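Local coordinates for carboxyvinyl-carboxyphosphonate phosphorylmutase (PDB 4IQD), which belongs to the phosphoenolpyruvate phosphomutase family of enzymes, built on a TIM-barrel fold, at residues Y161-D167 with A189-E195. Residue numbers count along the deposited sequence, not the author numbering.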
ATOM      1  N   TYR A 161      -5.322 -23.028   9.545  1.00 24.75           N
ATOM      2  CA  TYR A 161      -6.626 -23.333   8.973  1.00 22.47           C
ATOM      3  C   TYR A 161      -6.487 -23.311   7.461  1.00 23.61           C
ATOM      4  O   TYR A 161      -5.911 -22.384   6.901  1.00 26.70           O
ATOM      5  CB  TYR A 161      -7.638 -22.286   9.433  1.00 23.58           C
ATOM      6  CG  TYR A 161      -9.091 -22.627   9.192  1.00 23.50           C
ATOM      7  CD1 TYR A 161      -9.833 -23.314  10.148  1.00 22.96           C
ATOM      8  CD2 TYR A 161      -9.732 -22.231   8.027  1.00 24.95           C
ATOM      9  CE1 TYR A 161     -11.166 -23.612   9.941  1.00 23.53           C
ATOM     10  CE2 TYR A 161     -11.065 -22.523   7.811  1.00 26.78           C
ATOM     11  CZ  TYR A 161     -11.777 -23.215   8.770  1.00 24.37           C
ATOM     12  OH  TYR A 161     -13.102 -23.504   8.556  1.00 21.17           O
ATOM     13  N   ILE A 162      -6.994 -24.340   6.793  1.00 22.39           N
ATOM     14  CA  ILE A 162      -6.806 -24.438   5.355  1.00 21.86           C
ATOM     15  C   ILE A 162      -8.093 -24.292   4.575  1.00 23.25           C
ATOM     16  O   ILE A 162      -9.041 -25.052   4.771  1.00 25.95           O
ATOM     17  CB  ILE A 162      -6.198 -25.777   4.948  1.00 23.51           C
ATOM     18  CG1 ILE A 162      -4.898 -26.032   5.704  1.00 24.62           C
ATOM     19  CG2 ILE A 162      -5.956 -25.793   3.453  1.00 16.86           C
ATOM     20  CD1 ILE A 162      -4.286 -27.372   5.394  1.00 24.07           C
ATOM     21  N   VAL A 163      -8.114 -23.316   3.677  1.00 21.88           N
ATOM     22  CA  VAL A 163      -9.192 -23.198   2.711  1.00 23.12           C
ATOM     23  C   VAL A 163      -8.674 -23.650   1.351  1.00 24.49           C
ATOM     24  O   VAL A 163      -7.641 -23.173   0.888  1.00 23.59           O
ATOM     25  CB  VAL A 163      -9.713 -21.752   2.618  1.00 26.71           C
ATOM     26  CG1 VAL A 163     -10.721 -21.620   1.490  1.00 29.36           C
ATOM     27  CG2 VAL A 163     -10.324 -21.323   3.944  1.00 23.64           C
ATOM     28  N   ALA A 164      -9.380 -24.585   0.722  1.00 22.81           N
ATOM     29  CA  ALA A 164      -8.964 -25.098  -0.578  1.00 23.89           C
ATOM     30  C   ALA A 164      -9.848 -24.577  -1.708  1.00 22.38           C
ATOM     31  O   ALA A 164     -11.068 -24.733  -1.680  1.00 22.10           O
ATOM     32  CB  ALA A 164      -8.950 -26.620  -0.570  1.00 25.24           C
ATOM     33  N   ARG A 165      -9.225 -23.957  -2.703  1.00 22.27           N
ATOM     34  CA  ARG A 165      -9.956 -23.436  -3.847  1.00 20.65           C
ATOM     35  C   ARG A 165      -9.901 -24.404  -5.016  1.00 24.24           C
ATOM     36  O   ARG A 165      -8.854 -24.974  -5.311  1.00 25.68           O
ATOM     37  CB  ARG A 165      -9.387 -22.089  -4.285  1.00 16.29           C
ATOM     38  CG  ARG A 165     -10.096 -21.504  -5.491  1.00 19.51           C
ATOM     39  CD  ARG A 165      -9.250 -20.459  -6.181  1.00 23.53           C
ATOM     40  NE  ARG A 165      -9.950 -19.858  -7.308  1.00 26.95           N
ATOM     41  CZ  ARG A 165     -10.124 -18.551  -7.463  1.00 31.64           C
ATOM     42  NH1 ARG A 165      -9.639 -17.706  -6.564  1.00 31.43           N
ATOM     43  NH2 ARG A 165     -10.774 -18.087  -8.520  1.00 37.71           N
ATOM     44  N   THR A 166     -11.031 -24.593  -5.685  1.00 23.33           N
ATOM     45  CA  THR A 166     -11.052 -25.411  -6.888  1.00 22.24           C
ATOM     46  C   THR A 166     -11.742 -24.679  -8.037  1.00 23.24           C
ATOM     47  O   THR A 166     -12.807 -24.089  -7.863  1.00 23.55           O
ATOM     48  CB  THR A 166     -11.690 -26.800  -6.636  1.00 20.84           C
ATOM     49  OG1 THR A 166     -11.725 -27.543  -7.859  1.00 22.31           O
ATOM     50  CG2 THR A 166     -13.101 -26.665  -6.083  1.00 19.37           C
ATOM     51  N   ASP A 167     -11.112 -24.695  -9.207  1.00 26.01           N
ATOM     52  CA  ASP A 167     -11.692 -24.072 -10.392  1.00 24.67           C
ATOM     53  C   ASP A 167     -12.285 -25.121 -11.320  1.00 20.66           C
ATOM     54  O   ASP A 167     -12.441 -24.881 -12.515  1.00 21.15           O
ATOM     55  CB  ASP A 167     -10.640 -23.252 -11.142  1.00 26.27           C
ATOM     56  CG  ASP A 167     -10.334 -21.933 -10.464  1.00 30.71           C
ATOM     57  OD1 ASP A 167     -10.906 -20.906 -10.878  1.00 30.87           O
ATOM     58  OD2 ASP A 167      -9.520 -21.922  -9.518  1.00 35.94           O
ATOM     59  N   ALA A 189      -8.080 -30.157   4.362  1.00 24.67           N
ATOM     60  CA  ALA A 189      -8.686 -28.841   4.191  1.00 25.42           C
ATOM     61  C   ALA A 189      -9.883 -28.683   5.123  1.00 24.81           C
ATOM     62  O   ALA A 189     -10.644 -29.626   5.330  1.00 23.19           O
ATOM     63  CB  ALA A 189      -9.094 -28.618   2.744  1.00 26.43           C
ATOM     64  N   ASP A 190     -10.034 -27.492   5.693  1.00 22.85           N
ATOM     65  CA  ASP A 190     -11.082 -27.234   6.674  1.00 19.12           C
ATOM     66  C   ASP A 190     -12.284 -26.540   6.042  1.00 19.78           C
ATOM     67  O   ASP A 190     -13.352 -26.455   6.648  1.00 19.64           O
ATOM     68  CB  ASP A 190     -10.534 -26.379   7.816  1.00 20.37           C
ATOM     69  CG  ASP A 190      -9.212 -26.896   8.346  1.00 21.35           C
ATOM     70  OD1 ASP A 190      -9.201 -27.978   8.966  1.00 25.08           O
ATOM     71  OD2 ASP A 190      -8.182 -26.218   8.147  1.00 21.37           O
ATOM     72  N   ALA A 191     -12.101 -26.050   4.820  1.00 21.16           N
ATOM     73  CA  ALA A 191     -13.136 -25.288   4.129  1.00 22.97           C
ATOM     74  C   ALA A 191     -12.910 -25.305   2.622  1.00 21.98           C
ATOM     75  O   ALA A 191     -11.786 -25.501   2.163  1.00 23.40           O
ATOM     76  CB  ALA A 191     -13.163 -23.853   4.644  1.00 21.02           C
ATOM     77  N   ILE A 192     -13.977 -25.091   1.856  1.00 19.35           N
ATOM     78  CA  ILE A 192     -13.877 -25.099   0.398  1.00 22.02           C
ATOM     79  C   ILE A 192     -14.324 -23.787  -0.262  1.00 23.59           C
ATOM     80  O   ILE A 192     -15.346 -23.207   0.100  1.00 26.31           O
ATOM     81  CB  ILE A 192     -14.651 -26.282  -0.224  1.00 19.37           C
ATOM     82  CG1 ILE A 192     -14.097 -27.610   0.288  1.00 20.11           C
ATOM     83  CG2 ILE A 192     -14.552 -26.253  -1.733  1.00 18.71           C
ATOM     84  CD1 ILE A 192     -12.662 -27.873  -0.123  1.00 16.39           C
ATOM     85  N   PHE A 193     -13.525 -23.338  -1.226  1.00 21.18           N
ATOM     86  CA  PHE A 193     -13.821 -22.190  -2.070  1.00 20.47           C
ATOM     87  C   PHE A 193     -14.117 -22.758  -3.462  1.00 23.31           C
ATOM     88  O   PHE A 193     -13.196 -23.043  -4.226  1.00 28.37           O
ATOM     89  CB  PHE A 193     -12.587 -21.271  -2.073  1.00 22.20           C
ATOM     90  CG  PHE A 193     -12.669 -20.066  -2.996  1.00 24.81           C
ATOM     91  CD1 PHE A 193     -13.738 -19.849  -3.854  1.00 28.13           C
ATOM     92  CD2 PHE A 193     -11.635 -19.144  -2.995  1.00 22.52           C
ATOM     93  CE1 PHE A 193     -13.763 -18.752  -4.688  1.00 30.96           C
ATOM     94  CE2 PHE A 193     -11.661 -18.041  -3.822  1.00 26.30           C
ATOM     95  CZ  PHE A 193     -12.722 -17.846  -4.669  1.00 29.42           C
ATOM     96  N   PRO A 194     -15.408 -22.915  -3.799  1.00 21.21           N
ATOM     97  CA  PRO A 194     -15.825 -23.425  -5.107  1.00 20.29           C
ATOM     98  C   PRO A 194     -16.005 -22.295  -6.110  1.00 19.27           C
ATOM     99  O   PRO A 194     -17.078 -21.693  -6.169  1.00 21.79           O
ATOM    100  CB  PRO A 194     -17.183 -24.074  -4.812  1.00 18.35           C
ATOM    101  CG  PRO A 194     -17.576 -23.619  -3.412  1.00 17.98           C
ATOM    102  CD  PRO A 194     -16.570 -22.612  -2.953  1.00 20.63           C
ATOM    103  N   GLU A 195     -14.969 -22.017  -6.891  1.00 17.11           N
ATOM    104  CA  GLU A 195     -15.014 -20.909  -7.835  1.00 20.71           C
ATOM    105  C   GLU A 195     -16.085 -21.075  -8.909  1.00 22.82           C
ATOM    106  O   GLU A 195     -16.172 -22.110  -9.577  1.00 24.46           O
ATOM    107  CB  GLU A 195     -13.645 -20.684  -8.481  1.00 23.87           C
ATOM    108  CG  GLU A 195     -13.679 -19.784  -9.718  1.00 29.70           C
ATOM    109  CD  GLU A 195     -13.927 -18.318  -9.397  1.00 32.62           C
ATOM    110  OE1 GLU A 195     -13.901 -17.947  -8.205  1.00 34.14           O
ATOM    111  OE2 GLU A 195     -14.139 -17.532 -10.344  1.00 32.58           O
TER
HETATM  112  O   HOH W   1     -15.212 -24.791  -8.926  1.00 22.82           O
HETATM  113  O   HOH W   2     -14.492 -23.032 -11.937  1.00 23.47           O
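The middle of this buried strand pair is apolar on both faces. On the face turned to the barrel interior, Val163 CG2 lies 3.9 Å from Ala191 CB and Val163 CG1 4.0 Å from Phe193 CB, with Leu215 of strand 215-217 against Val163 and Phe193. On the other face Ala164 CB meets Ala189 CB and Ile192 CD1, each at 3.9 Å, where helix 174-187 packs Tyr184 on Ala164 and Val185 on Ile192. Between these layers runs a parallel backbone pairing: Ala164 N donates to Ala191 O (3.0 Å), Phe193 N to Ala164 O (2.9 Å), Thr166 N to Phe193 O (3.0 Å) and Glu195 N to Thr166 O (3.1 Å). At the N-terminal end Ile162 O accepts from Asp190 N (2.8 Å) and, weakly, from Ala191 N (3.2 Å), while Asp190 OD2 accepts from Ile162 N (2.6 Å); Asp190 CB sits over the face of the Tyr161 ring, a CH-pi contact 3.6 Å from the centroid. At the C-terminal end the extended Arg165 lays CG over the Phe193 ring, 4.0 Å from its centroid, and its charge is shared: NE bonds Asp167 OD2 and NH2 pairs with Glu195 OE1, both at 3.1 Å, the latter through charge alone. On the opposite face Thr166 OG1 hydrogen-bonds Asp125, while a water bridges Thr166 O and Glu195 O. The two strands and helix 174-187 form a beta-alpha-beta unit of the TIM barrel, whose pocket at the strands' C-terminal ends holds pyruvic acid, weakly hydrogen-bonded by Arg165 NH1.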